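Local coordinates for protein peroxiredoxin (Akkermansia muciniphila, PDB 6KHX) that probably reduces hydrogen peroxide and organic peroxides by thiol chemistry, as a typical 2-Cys peroxiredoxin assembled into a ring of dimers, at residues Leu2-Ala8 / Gly147-Gln152; Val16-Ile21 / Glu78-Trp82; Lys34-Phe40 / Asp67-Cys73; Tyr137-Phe141 / Pro158-Ser162; Tyr179-Cys183 / Ala193-Ser197. All blocks are in the same frame, centred on the assembly; numbering follows the deposited sequence.

Contact 1 of 5, residues Leu2-Ala8 / Gly147-Gln152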
# COMPACT_ATOMS: atom_id res chain seq x y z
N LEU B 2 -5.33 -5.21 -29.25
CA LEU B 2 -5.02 -6.29 -30.19
C LEU B 2 -6.06 -7.39 -30.01
O LEU B 2 -6.05 -8.10 -28.99
CB LEU B 2 -3.61 -6.83 -30.00
CG LEU B 2 -3.26 -7.99 -30.93
CD1 LEU B 2 -3.43 -7.60 -32.39
CD2 LEU B 2 -1.84 -8.45 -30.68
N LEU B 3 -6.94 -7.55 -30.99
CA LEU B 3 -8.01 -8.52 -30.90
C LEU B 3 -7.80 -9.76 -31.76
O LEU B 3 -8.58 -10.71 -31.62
CB LEU B 3 -9.34 -7.86 -31.26
CG LEU B 3 -9.81 -6.78 -30.28
CD1 LEU B 3 -11.08 -6.11 -30.78
CD2 LEU B 3 -10.01 -7.35 -28.90
N ILE B 4 -6.79 -9.78 -32.63
CA ILE B 4 -6.59 -10.92 -33.53
C ILE B 4 -6.36 -12.19 -32.72
O ILE B 4 -5.49 -12.24 -31.83
CB ILE B 4 -5.42 -10.66 -34.49
CG1 ILE B 4 -5.72 -9.44 -35.36
CG2 ILE B 4 -5.18 -11.87 -35.37
CD1 ILE B 4 -6.91 -9.61 -36.24
N GLY B 5 -7.13 -13.23 -33.03
CA GLY B 5 -7.04 -14.48 -32.32
C GLY B 5 -7.84 -14.52 -31.03
O GLY B 5 -7.84 -15.57 -30.37
N LYS B 6 -8.52 -13.44 -30.68
CA LYS B 6 -9.28 -13.32 -29.46
C LYS B 6 -10.76 -13.11 -29.78
O LYS B 6 -11.10 -12.64 -30.87
CB LYS B 6 -8.76 -12.15 -28.61
CG LYS B 6 -7.36 -12.35 -28.10
CD LYS B 6 -6.80 -11.07 -27.51
CE LYS B 6 -5.32 -11.21 -27.22
NZ LYS B 6 -4.70 -9.88 -26.94
N PRO B 7 -11.66 -13.44 -28.86
CA PRO B 7 -13.08 -13.23 -29.13
C PRO B 7 -13.41 -11.75 -29.28
O PRO B 7 -12.90 -10.90 -28.56
CB PRO B 7 -13.77 -13.83 -27.89
CG PRO B 7 -12.71 -14.02 -26.88
CD PRO B 7 -11.43 -14.20 -27.62
N ALA B 8 -14.27 -11.46 -30.26
CA ALA B 8 -14.78 -10.11 -30.40
C ALA B 8 -15.56 -9.76 -29.13
O ALA B 8 -16.49 -10.49 -28.77
CB ALA B 8 -15.67 -10.00 -31.63
N GLY B 147 -16.77 -16.28 -33.40
CA GLY B 147 -16.70 -15.01 -32.70
C GLY B 147 -15.31 -14.47 -32.50
O GLY B 147 -15.12 -13.55 -31.69
N ILE B 148 -14.32 -15.01 -33.21
CA ILE B 148 -12.91 -14.63 -33.06
C ILE B 148 -12.53 -13.65 -34.17
O ILE B 148 -12.90 -13.83 -35.34
CB ILE B 148 -12.02 -15.88 -33.08
CG1 ILE B 148 -12.45 -16.82 -31.95
CG2 ILE B 148 -10.55 -15.49 -32.94
CD1 ILE B 148 -11.94 -18.21 -32.09
N VAL B 149 -11.79 -12.60 -33.79
CA VAL B 149 -11.35 -11.58 -34.74
C VAL B 149 -10.19 -12.12 -35.56
O VAL B 149 -9.17 -12.55 -35.00
CB VAL B 149 -10.96 -10.28 -34.00
CG1 VAL B 149 -10.43 -9.24 -35.00
CG2 VAL B 149 -12.14 -9.72 -33.21
N ARG B 150 -10.33 -12.08 -36.88
CA ARG B 150 -9.29 -12.55 -37.79
C ARG B 150 -8.62 -11.43 -38.58
O ARG B 150 -7.52 -11.64 -39.10
CB ARG B 150 -9.88 -13.56 -38.79
CG ARG B 150 -10.45 -14.79 -38.12
CD ARG B 150 -9.31 -15.54 -37.46
NE ARG B 150 -9.78 -16.69 -36.69
CZ ARG B 150 -9.00 -17.40 -35.89
NH1 ARG B 150 -7.72 -17.06 -35.75
NH2 ARG B 150 -9.49 -18.43 -35.21
N HIS B 151 -9.23 -10.25 -38.62
CA HIS B 151 -8.69 -9.12 -39.37
C HIS B 151 -9.27 -7.84 -38.79
O HIS B 151 -10.47 -7.78 -38.50
CB HIS B 151 -9.03 -9.26 -40.86
CG HIS B 151 -9.03 -7.97 -41.62
ND1 HIS B 151 -7.88 -7.41 -42.14
CD2 HIS B 151 -10.04 -7.13 -41.95
CE1 HIS B 151 -8.19 -6.28 -42.75
NE2 HIS B 151 -9.49 -6.09 -42.66
N GLN B 152 -8.42 -6.83 -38.62
CA GLN B 152 -8.88 -5.53 -38.16
C GLN B 152 -8.11 -4.43 -38.88
O GLN B 152 -6.95 -4.60 -39.26
CB GLN B 152 -8.75 -5.36 -36.64
CG GLN B 152 -7.33 -5.39 -36.13
CD GLN B 152 -7.25 -5.03 -34.66
OE1 GLN B 152 -7.20 -5.90 -33.79
NE2 GLN B 152 -7.27 -3.73 -34.37
O HOH W 1 -17.17 -13.13 -29.53
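Gly-5 approaches the guanidinium of Arg-150 obliquely, its CA 4.3 Å from NH1, while Ile-148 CG2 lies over the centre of one face of that group. The guanidinium spends its N-H groups elsewhere, on Asp-144 and on Asp-156 of the second subunit. The other flat group, the amide of Gln-152, presents OE1 to Leu-3 N at 3.3 Å, nearly in line with its C=O; CG wedged between the backbone N and the carbonyl carbon (chi1 64°), with an extended chain beyond, brings the amide to the loop. Residues Leu-3 to Lys-6 form a type II turn, in which Gly-5 readily adopts the positive phi. The turn lies against strand 149-155, the outermost strand of this thioredoxin-like sheet within the chain, whose His-151 and Gln-152 pair antiparallel with a strand of the second subunit. Gly-5 N donates to Val-149 O (2.9 Å), and Val-149 N to Lys-6 O (3.0 Å); farther on, Ala-8 N donates to Gly-147 O (2.7 Å). Branched Val-149 suits its place because each methyl has a separate neighbour: CG1 meets Ile-4 CD1 at 3.8 Å, and CG2 packs between Leu-3 CB and Ala-8 CB.

Contact 2 of 5, residues Val16-Ile21 / Glu78-Trp82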
# COMPACT_ATOMS: atom_id res chain seq x y z
N VAL B 16 -30.68 -0.05 -35.04
CA VAL B 16 -31.66 0.09 -36.10
C VAL B 16 -31.44 -1.05 -37.07
O VAL B 16 -30.38 -1.14 -37.70
CB VAL B 16 -31.58 1.46 -36.79
CG1 VAL B 16 -32.82 1.69 -37.64
CG2 VAL B 16 -31.52 2.54 -35.75
N VAL B 17 -32.42 -1.94 -37.15
CA VAL B 17 -32.42 -3.06 -38.08
C VAL B 17 -33.61 -2.87 -39.00
O VAL B 17 -34.74 -2.70 -38.53
CB VAL B 17 -32.48 -4.42 -37.35
CG1 VAL B 17 -32.39 -5.55 -38.35
CG2 VAL B 17 -31.35 -4.53 -36.34
N ASN B 18 -33.35 -2.88 -40.31
CA ASN B 18 -34.38 -2.64 -41.32
C ASN B 18 -35.17 -1.37 -41.01
O ASN B 18 -36.40 -1.34 -41.11
CB ASN B 18 -35.29 -3.85 -41.46
CG ASN B 18 -36.03 -3.89 -42.79
OD1 ASN B 18 -35.57 -3.33 -43.79
ND2 ASN B 18 -37.17 -4.56 -42.81
N GLY B 19 -34.46 -0.32 -40.59
CA GLY B 19 -35.11 0.94 -40.32
C GLY B 19 -35.92 1.00 -39.05
O GLY B 19 -36.58 2.02 -38.80
N THR B 20 -35.88 -0.04 -38.22
CA THR B 20 -36.67 -0.12 -37.00
C THR B 20 -35.75 -0.20 -35.78
O THR B 20 -34.76 -0.93 -35.79
CB THR B 20 -37.60 -1.34 -37.03
OG1 THR B 20 -38.52 -1.22 -38.12
CG2 THR B 20 -38.37 -1.48 -35.73
N ILE B 21 -36.08 0.58 -34.74
CA ILE B 21 -35.33 0.52 -33.49
C ILE B 21 -35.66 -0.77 -32.76
O ILE B 21 -36.83 -1.09 -32.53
CB ILE B 21 -35.63 1.75 -32.62
CG1 ILE B 21 -35.15 3.03 -33.32
CG2 ILE B 21 -35.00 1.61 -31.25
CD1 ILE B 21 -35.47 4.30 -32.57
N GLU B 78 -29.71 5.46 -30.94
CA GLU B 78 -30.54 4.74 -31.89
C GLU B 78 -31.53 5.68 -32.58
O GLU B 78 -31.96 5.41 -33.70
CB GLU B 78 -31.28 3.60 -31.19
CG GLU B 78 -32.38 4.03 -30.20
CD GLU B 78 -31.84 4.46 -28.82
OE1 GLU B 78 -30.63 4.72 -28.70
OE2 GLU B 78 -32.64 4.52 -27.86
N PHE B 79 -31.90 6.78 -31.92
CA PHE B 79 -32.81 7.74 -32.53
C PHE B 79 -32.13 8.59 -33.59
O PHE B 79 -32.75 8.92 -34.61
CB PHE B 79 -33.45 8.61 -31.45
CG PHE B 79 -34.54 7.92 -30.69
CD1 PHE B 79 -34.25 7.14 -29.58
CD2 PHE B 79 -35.87 8.03 -31.10
CE1 PHE B 79 -35.27 6.49 -28.89
CE2 PHE B 79 -36.88 7.38 -30.41
CZ PHE B 79 -36.58 6.61 -29.31
N SER B 80 -30.86 8.94 -33.41
CA SER B 80 -30.14 9.59 -34.50
C SER B 80 -29.99 8.64 -35.69
O SER B 80 -30.17 9.05 -36.84
CB SER B 80 -28.78 10.08 -34.02
OG SER B 80 -28.94 11.13 -33.09
N HIS B 81 -29.67 7.37 -35.43
CA HIS B 81 -29.61 6.38 -36.50
C HIS B 81 -30.95 6.29 -37.23
O HIS B 81 -31.00 6.32 -38.47
CB HIS B 81 -29.25 5.01 -35.92
CG HIS B 81 -27.85 4.92 -35.38
ND1 HIS B 81 -26.93 5.93 -35.51
CD2 HIS B 81 -27.23 3.93 -34.69
CE1 HIS B 81 -25.80 5.57 -34.94
NE2 HIS B 81 -25.95 4.36 -34.43
N TRP B 82 -32.04 6.18 -36.48
CA TRP B 82 -33.36 6.06 -37.08
C TRP B 82 -33.72 7.30 -37.90
O TRP B 82 -34.24 7.19 -39.01
CB TRP B 82 -34.41 5.79 -36.00
CG TRP B 82 -35.81 6.00 -36.46
CD1 TRP B 82 -36.63 5.10 -37.08
CD2 TRP B 82 -36.57 7.21 -36.33
NE1 TRP B 82 -37.85 5.68 -37.35
CE2 TRP B 82 -37.84 6.97 -36.90
CE3 TRP B 82 -36.30 8.47 -35.79
CZ2 TRP B 82 -38.83 7.94 -36.94
CZ3 TRP B 82 -37.29 9.44 -35.83
CH2 TRP B 82 -38.54 9.17 -36.40
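Ile-21 sets its CD1 squarely over the ring of Phe-79, 3.9 Å from the centroid and 7° off the normal, a CH-pi contact. An extended chi2 (177°) carries the methyl that far, past Trp-82 CB, while the branch CG2 turns to Glu-78 CG at 3.7 Å. A beta-branched aliphatic residue can thus touch three helix residues at once; an alanine here would probably leave the Phe-79 face and Glu-78 CG without their apolar cover on this side. In Glu-78, chi1 (69°) puts CG against Ile-21, and a bend at the next bond turns the carboxylate away to Lys-43 of the third subunit. Val-16 uses one branch: CG2 meets His-81 CB at 3.4 Å and Glu-78 O at 3.6 Å, and the imidazole beyond is held by Asp-44 and Val-102 O. The Trp-82 indole brings CD1 to Gly-19 O, 3.5 Å away, at the ring edge and in its plane. Gly-19 belongs to a type I' turn, where its positive phi comes easily. This tight turn joins strands 13-17 and 20-22 into a beta hairpin, packed on helix 78-85 at the margin of the thioredoxin-like fold.

Contact 3 of 5, residues Lys34-Phe40 / Asp67-Cys73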
# COMPACT_ATOMS: atom_id res chain seq x y z
N LYS B 34 -22.96 -17.12 -38.86
CA LYS B 34 -22.47 -16.19 -39.86
C LYS B 34 -21.16 -15.55 -39.41
O LYS B 34 -20.92 -15.36 -38.21
CB LYS B 34 -23.50 -15.09 -40.16
CG LYS B 34 -24.83 -15.62 -40.68
CD LYS B 34 -25.70 -14.50 -41.22
CE LYS B 34 -26.80 -15.07 -42.10
NZ LYS B 34 -26.29 -15.94 -43.21
N TYR B 35 -20.31 -15.22 -40.38
CA TYR B 35 -19.23 -14.28 -40.13
C TYR B 35 -19.82 -12.89 -39.90
O TYR B 35 -20.98 -12.64 -40.22
CB TYR B 35 -18.27 -14.20 -41.32
CG TYR B 35 -17.71 -15.52 -41.77
CD1 TYR B 35 -18.45 -16.37 -42.59
CD2 TYR B 35 -16.43 -15.92 -41.39
CE1 TYR B 35 -17.94 -17.58 -43.00
CE2 TYR B 35 -15.92 -17.14 -41.80
CZ TYR B 35 -16.68 -17.96 -42.61
OH TYR B 35 -16.18 -19.17 -43.03
N VAL B 36 -19.03 -12.00 -39.33
CA VAL B 36 -19.47 -10.63 -39.11
C VAL B 36 -18.41 -9.67 -39.62
O VAL B 36 -17.22 -9.81 -39.29
CB VAL B 36 -19.78 -10.35 -37.62
CG1 VAL B 36 -20.29 -8.92 -37.46
CG2 VAL B 36 -20.80 -11.34 -37.09
N ILE B 37 -18.82 -8.70 -40.42
CA ILE B 37 -18.01 -7.52 -40.71
C ILE B 37 -18.60 -6.40 -39.87
O ILE B 37 -19.72 -5.94 -40.11
CB ILE B 37 -18.01 -7.18 -42.20
CG1 ILE B 37 -17.13 -8.16 -42.97
CG2 ILE B 37 -17.50 -5.76 -42.43
CD1 ILE B 37 -15.66 -7.92 -42.79
N LEU B 38 -17.86 -5.98 -38.84
CA LEU B 38 -18.30 -4.95 -37.91
C LEU B 38 -17.49 -3.69 -38.18
O LEU B 38 -16.26 -3.72 -38.10
CB LEU B 38 -18.12 -5.41 -36.46
CG LEU B 38 -18.38 -4.40 -35.34
CD1 LEU B 38 -19.86 -4.06 -35.28
CD2 LEU B 38 -17.89 -4.91 -33.99
N PHE B 39 -18.16 -2.59 -38.51
CA PHE B 39 -17.43 -1.35 -38.79
C PHE B 39 -18.00 -0.18 -38.00
O PHE B 39 -19.21 -0.01 -37.88
CB PHE B 39 -17.39 -1.03 -40.31
CG PHE B 39 -18.70 -0.56 -40.88
CD1 PHE B 39 -19.68 -1.46 -41.25
CD2 PHE B 39 -18.93 0.79 -41.09
CE1 PHE B 39 -20.88 -1.02 -41.79
CE2 PHE B 39 -20.12 1.23 -41.63
CZ PHE B 39 -21.10 0.33 -41.98
N PHE B 40 -17.08 0.61 -37.44
CA PHE B 40 -17.36 1.81 -36.67
C PHE B 40 -17.06 3.04 -37.52
O PHE B 40 -16.04 3.08 -38.23
CB PHE B 40 -16.49 1.87 -35.40
CG PHE B 40 -16.66 0.69 -34.48
CD1 PHE B 40 -16.03 -0.51 -34.75
CD2 PHE B 40 -17.42 0.80 -33.33
CE1 PHE B 40 -16.18 -1.59 -33.90
CE2 PHE B 40 -17.57 -0.27 -32.47
CZ PHE B 40 -16.94 -1.47 -32.75
N ASP B 67 -22.22 -15.58 -46.37
CA ASP B 67 -22.63 -15.86 -44.99
C ASP B 67 -22.00 -14.86 -44.02
O ASP B 67 -21.56 -15.22 -42.92
CB ASP B 67 -22.30 -17.29 -44.58
CG ASP B 67 -23.48 -18.22 -44.76
OD1 ASP B 67 -24.52 -17.76 -45.29
OD2 ASP B 67 -23.37 -19.40 -44.37
N VAL B 68 -21.95 -13.60 -44.44
CA VAL B 68 -21.36 -12.52 -43.66
C VAL B 68 -22.47 -11.55 -43.34
O VAL B 68 -23.18 -11.08 -44.23
CB VAL B 68 -20.21 -11.82 -44.41
CG1 VAL B 68 -19.73 -10.62 -43.62
CG2 VAL B 68 -19.07 -12.79 -44.67
N ALA B 69 -22.65 -11.28 -42.05
CA ALA B 69 -23.55 -10.24 -41.60
C ALA B 69 -22.77 -8.94 -41.51
O ALA B 69 -21.67 -8.91 -40.95
CB ALA B 69 -24.15 -10.61 -40.24
N VAL B 70 -23.33 -7.87 -42.08
CA VAL B 70 -22.71 -6.56 -42.03
C VAL B 70 -23.37 -5.76 -40.91
O VAL B 70 -24.60 -5.65 -40.87
CB VAL B 70 -22.84 -5.83 -43.38
CG1 VAL B 70 -22.32 -4.42 -43.28
CG2 VAL B 70 -22.11 -6.60 -44.45
N VAL B 71 -22.55 -5.23 -40.00
CA VAL B 71 -23.04 -4.47 -38.86
C VAL B 71 -22.23 -3.19 -38.75
O VAL B 71 -21.00 -3.24 -38.68
CB VAL B 71 -22.94 -5.28 -37.54
CG1 VAL B 71 -23.50 -4.47 -36.38
CG2 VAL B 71 -23.65 -6.62 -37.65
N GLY B 72 -22.92 -2.05 -38.74
CA GLY B 72 -22.30 -0.77 -38.49
C GLY B 72 -22.54 -0.30 -37.06
O GLY B 72 -23.48 -0.73 -36.40
N CYS B 73 -21.70 0.62 -36.61
CA CYS B 73 -21.79 1.09 -35.24
C CYS B 73 -21.15 2.47 -35.12
O CYS B 73 -20.07 2.71 -35.65
CB CYS B 73 -21.09 0.12 -34.28
SG CYS B 73 -21.13 0.64 -32.56
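Phe-39 and Gly-72 meet because chi1 of the phenylalanine (72°) puts CG in the crowded position between N and carbonyl carbon, folding the ring back across the neighbouring strand. Gly-72 CA then sits 3.6 Å above the ring plane, offset toward the rim, as a CH-pi contact; glycine suits the site because a beta carbon would probably crowd the ring. At the next pair, Cys-73 holds SG anti to its N (179°), which places the sulfur obliquely beside the Phe-40 ring, 3.7 Å from CE2.

Strands 35-40 and 68-74 run parallel, linked by helices 48-58 and 60-65 as a beta-alpha-beta unit at the centre of the thioredoxin-like sheet. Tyr-35, Ile-37 and Phe-39 donate to and accept from 67-73, the last bond, Cys-73 N to Phe-39 O, being weak; Ile-37 N to Ala-69 O and Val-71 N to Ile-37 O are both 2.9 Å. One face, with Ile-37 CG1 3.6 Å from Val-68 CG1, is covered by helices 60-65 and 163-179. On the other, Leu-38 CD1 meets Val-71 CG1 at 3.8 Å.

Charge appears where the pair begins: Lys-34 brings NZ to Asp-67 OD1 at 3.3 Å in a salt bridge. The buried length therefore relies on backbone bonds and apolar aliphatic and aromatic side chains, whereas ionic pairing is confined to a partly exposed end where water can probably also solvate it.

Contact 4 of 5, residues Tyr137-Phe141 / Pro158-Ser162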
# COMPACT_ATOMS: atom_id res chain seq x y z
N TYR B 137 -13.19 5.99 -34.43
CA TYR B 137 -12.49 6.06 -35.70
C TYR B 137 -13.09 5.05 -36.68
O TYR B 137 -13.93 4.22 -36.32
CB TYR B 137 -11.00 5.77 -35.51
CG TYR B 137 -10.16 6.97 -35.11
CD1 TYR B 137 -9.98 8.04 -35.97
CD2 TYR B 137 -9.52 7.01 -33.87
CE1 TYR B 137 -9.20 9.13 -35.62
CE2 TYR B 137 -8.74 8.10 -33.50
CZ TYR B 137 -8.59 9.16 -34.38
OH TYR B 137 -7.81 10.24 -34.03
N ARG B 138 -12.64 5.12 -37.94
CA ARG B 138 -13.16 4.24 -38.99
C ARG B 138 -12.54 2.86 -38.82
O ARG B 138 -11.53 2.50 -39.44
CB ARG B 138 -12.91 4.83 -40.37
CG ARG B 138 -13.62 6.15 -40.55
CD ARG B 138 -13.62 6.67 -41.96
NE ARG B 138 -14.00 8.07 -41.92
CZ ARG B 138 -15.24 8.52 -41.76
NH1 ARG B 138 -16.25 7.66 -41.66
NH2 ARG B 138 -15.47 9.82 -41.71
N GLY B 139 -13.16 2.07 -37.95
CA GLY B 139 -12.61 0.78 -37.55
C GLY B 139 -13.38 -0.36 -38.20
O GLY B 139 -14.60 -0.31 -38.29
N LEU B 140 -12.67 -1.41 -38.60
CA LEU B 140 -13.34 -2.53 -39.25
C LEU B 140 -12.76 -3.84 -38.74
O LEU B 140 -11.54 -3.97 -38.58
CB LEU B 140 -13.23 -2.46 -40.78
CG LEU B 140 -13.95 -3.57 -41.55
CD1 LEU B 140 -14.64 -3.03 -42.80
CD2 LEU B 140 -12.99 -4.70 -41.91
N PHE B 141 -13.65 -4.80 -38.45
CA PHE B 141 -13.26 -6.09 -37.90
C PHE B 141 -13.95 -7.21 -38.66
O PHE B 141 -15.15 -7.13 -38.95
CB PHE B 141 -13.61 -6.21 -36.40
CG PHE B 141 -13.01 -5.13 -35.55
CD1 PHE B 141 -13.61 -3.88 -35.47
CD2 PHE B 141 -11.84 -5.36 -34.85
CE1 PHE B 141 -13.05 -2.88 -34.71
CE2 PHE B 141 -11.28 -4.37 -34.08
CZ PHE B 141 -11.88 -3.13 -34.01
N PRO B 158 -10.70 11.22 -42.23
CA PRO B 158 -11.02 11.57 -43.63
C PRO B 158 -10.78 10.47 -44.66
O PRO B 158 -11.02 10.70 -45.84
CB PRO B 158 -10.09 12.77 -43.91
CG PRO B 158 -9.02 12.71 -42.87
CD PRO B 158 -9.36 11.69 -41.84
N LEU B 159 -10.36 9.27 -44.27
CA LEU B 159 -9.97 8.22 -45.21
C LEU B 159 -11.03 7.13 -45.20
O LEU B 159 -11.00 6.23 -44.36
CB LEU B 159 -8.60 7.66 -44.86
CG LEU B 159 -7.52 8.72 -44.63
CD1 LEU B 159 -6.17 8.09 -44.33
CD2 LEU B 159 -7.43 9.60 -45.87
N GLY B 160 -11.95 7.19 -46.16
CA GLY B 160 -12.97 6.16 -46.27
C GLY B 160 -12.38 4.80 -46.59
O GLY B 160 -11.29 4.66 -47.14
N ARG B 161 -13.13 3.77 -46.23
CA ARG B 161 -12.63 2.41 -46.36
C ARG B 161 -12.98 1.86 -47.74
O ARG B 161 -13.50 2.57 -48.60
CB ARG B 161 -13.18 1.55 -45.22
CG ARG B 161 -12.51 1.84 -43.89
CD ARG B 161 -13.35 1.42 -42.71
NE ARG B 161 -14.45 2.35 -42.48
CZ ARG B 161 -15.20 2.36 -41.38
NH1 ARG B 161 -14.96 1.48 -40.41
NH2 ARG B 161 -16.18 3.25 -41.25
N SER B 162 -12.68 0.58 -47.96
CA SER B 162 -12.85 -0.06 -49.26
C SER B 162 -13.59 -1.37 -49.07
O SER B 162 -13.13 -2.25 -48.35
CB SER B 162 -11.48 -0.30 -49.91
OG SER B 162 -11.53 -1.41 -50.80
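Arg-161 points its CB toward strand 138-143, and the chain then bends at chi3 (-76°) to lie against Arg-138. CD comes within 3.9 Å of Arg-138 O. NE passes 3.6 Å from Arg-138 CB and forms a salt bridge with Glu-52. CZ stands directly over that same CB, 3.5 Å away, so one face of the guanidinium rests on aliphatic carbon. NH1 reaches 2.8 Å from Gly-139 O at the edge of the group, but the angle is poor; its hydrogen bond goes to Phe-40 O. NH2 ends 4.4 Å from Arg-138 NH1, the two guanidinium planes being 61° apart.

Arg-138 is extended from CG to NE, laying CD 3.6 Å from Leu-159 O before NE bonds to Phe-157 O and NH1 pairs with Glu-52. A leucine in place of Arg-161 would probably leave Glu-52 with one of its two arginine mates gone and Phe-40 O without this donor. Arg-138 also touches Cys-49, consistent with the arginine pair that lines the active site of peroxiredoxins. Two long, multiply donating side chains are buried together here, and Glu-52 pairs with both, one carboxylate oxygen to each; together with Phe-157 O and Phe-40 O, it probably limits the rotation of each guanidinium.

Contact 5 of 5, residues Tyr179-Cys183 / Ala193-Ser197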
# COMPACT_ATOMS: atom_id res chain seq x y z
N TYR B 179 -9.83 -25.06 -47.25
CA TYR B 179 -8.78 -25.89 -47.82
C TYR B 179 -7.52 -25.96 -46.98
O TYR B 179 -6.63 -26.75 -47.31
CB TYR B 179 -8.42 -25.40 -49.23
CG TYR B 179 -9.62 -25.25 -50.13
CD1 TYR B 179 -10.23 -26.37 -50.69
CD2 TYR B 179 -10.15 -24.00 -50.42
CE1 TYR B 179 -11.34 -26.24 -51.52
CE2 TYR B 179 -11.26 -23.87 -51.24
CZ TYR B 179 -11.84 -24.99 -51.79
OH TYR B 179 -12.94 -24.86 -52.61
N GLY B 180 -7.42 -25.19 -45.90
CA GLY B 180 -6.20 -25.18 -45.12
C GLY B 180 -5.01 -24.56 -45.82
O GLY B 180 -3.89 -24.68 -45.32
N GLU B 181 -5.22 -23.93 -46.96
CA GLU B 181 -4.17 -23.23 -47.69
C GLU B 181 -4.08 -21.79 -47.19
O GLU B 181 -5.10 -21.11 -47.04
CB GLU B 181 -4.46 -23.25 -49.19
CG GLU B 181 -4.46 -24.64 -49.82
CD GLU B 181 -4.89 -24.62 -51.28
OE1 GLU B 181 -5.56 -23.65 -51.70
OE2 GLU B 181 -4.56 -25.57 -52.01
N VAL B 182 -2.86 -21.32 -46.95
CA VAL B 182 -2.68 -19.93 -46.56
C VAL B 182 -2.70 -19.06 -47.82
O VAL B 182 -2.29 -19.49 -48.90
CB VAL B 182 -1.39 -19.74 -45.74
CG1 VAL B 182 -1.48 -20.53 -44.45
CG2 VAL B 182 -0.17 -20.17 -46.54
N CYS B 183 -3.21 -17.84 -47.68
CA CYS B 183 -3.41 -16.97 -48.83
C CYS B 183 -2.26 -15.98 -48.95
O CYS B 183 -2.04 -15.19 -48.01
CB CYS B 183 -4.74 -16.23 -48.71
SG CYS B 183 -6.15 -17.36 -48.72
N ALA B 193 -3.63 -20.48 -54.05
CA ALA B 193 -3.21 -20.28 -52.67
C ALA B 193 -1.91 -21.05 -52.43
O ALA B 193 -1.15 -21.27 -53.37
CB ALA B 193 -4.30 -20.72 -51.69
N MET B 194 -1.66 -21.49 -51.20
CA MET B 194 -0.36 -22.08 -50.89
C MET B 194 -0.49 -23.07 -49.74
O MET B 194 -1.25 -22.85 -48.80
CB MET B 194 0.65 -20.99 -50.52
CG MET B 194 2.01 -21.50 -50.10
SD MET B 194 3.03 -20.14 -49.50
CE MET B 194 2.52 -18.87 -50.65
N THR B 195 0.26 -24.17 -49.84
CA THR B 195 0.35 -25.14 -48.76
C THR B 195 1.34 -24.66 -47.70
O THR B 195 2.50 -24.39 -48.02
CB THR B 195 0.81 -26.49 -49.31
OG1 THR B 195 -0.17 -26.98 -50.23
CG2 THR B 195 1.00 -27.49 -48.18
N PRO B 196 0.94 -24.58 -46.43
CA PRO B 196 1.87 -24.10 -45.40
C PRO B 196 2.94 -25.13 -45.05
O PRO B 196 2.88 -25.77 -44.00
CB PRO B 196 0.95 -23.82 -44.20
CG PRO B 196 -0.23 -24.70 -44.41
CD PRO B 196 -0.43 -24.78 -45.90
N SER B 197 3.93 -25.26 -45.93
CA SER B 197 5.06 -26.15 -45.71
C SER B 197 6.26 -25.62 -46.48
O SER B 197 6.14 -24.72 -47.31
CB SER B 197 4.74 -27.59 -46.15
OG SER B 197 4.59 -27.66 -47.56
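Val-182 lies at the middle of this contact and sends its two methyls to different partners. With chi1 at -63°, CG1 stands beside the backbone N and meets Pro-196 CB at 4.1 Å, while CG2 lies 4.1 Å from Met-194 CB and 3.7 Å from Met-194 O. In both pairs the side chains cross obliquely. Met-194 keeps CG anti to its backbone N (177°), which sends the chain away from Val-182; the flexible side chain packs on Val-201 and Tyr-204 of helix 198-209. Glu-181 is extended past CG, and its OE1 passes 3.2 Å from Ala-193 CB; the small alanine suits this place beside the carboxylate, whose OE1 is hydrogen-bonded to His-175 NE2. The prolyl ring presents CD of Pro-196 to Gly-180 O at 3.5 Å.

Backbone pairing is slight: Val-182 and Met-194 form a single antiparallel bridge, its bond from Val-182 N to Met-194 O weak at 2.9 Å and bent to 129°. Gly-180, the first residue beyond helix 163-179, takes a positive phi, and Ser-197 caps the N-terminus of helix 198-209 through its side chain. Phe-47, Val-48 and Thr-51 of the second subunit pack on Pro-196, Val-182 and Met-194. Together the two runs form the base of the loop between these helices, in the C-terminal arm that typical 2-Cys peroxiredoxins lay over the partner subunit; the Val-Cys-Pro sequence is consistent with Cys-183 being the resolving cysteine of such enzymes.

How the contacts relate
Contacts 1 to 4 all reach one sheet; in contacts 3 and 4, which form the buried interior, its neighbouring strands 35-40 and 138-143 take part, with Phe-40 N probably bonded to Gly-139 O. Their chemistry differs, for contact 3 is mostly apolar with backbone bonds, whereas contact 4 buries two arginines. Contact 1 touches contact 4 through Gln-152 on Phe-141 and leans on backbone bonds at the sheet's edge. Contact 2, across the chain's centre from contact 1, has no hydrogen bond between its segments. Contact 5, in the C-terminal arm, is the farthest from the core. Contacts 1, 4 and 5 touch the second subunit, contact 2 the third and fourth, contact 3 no other chain.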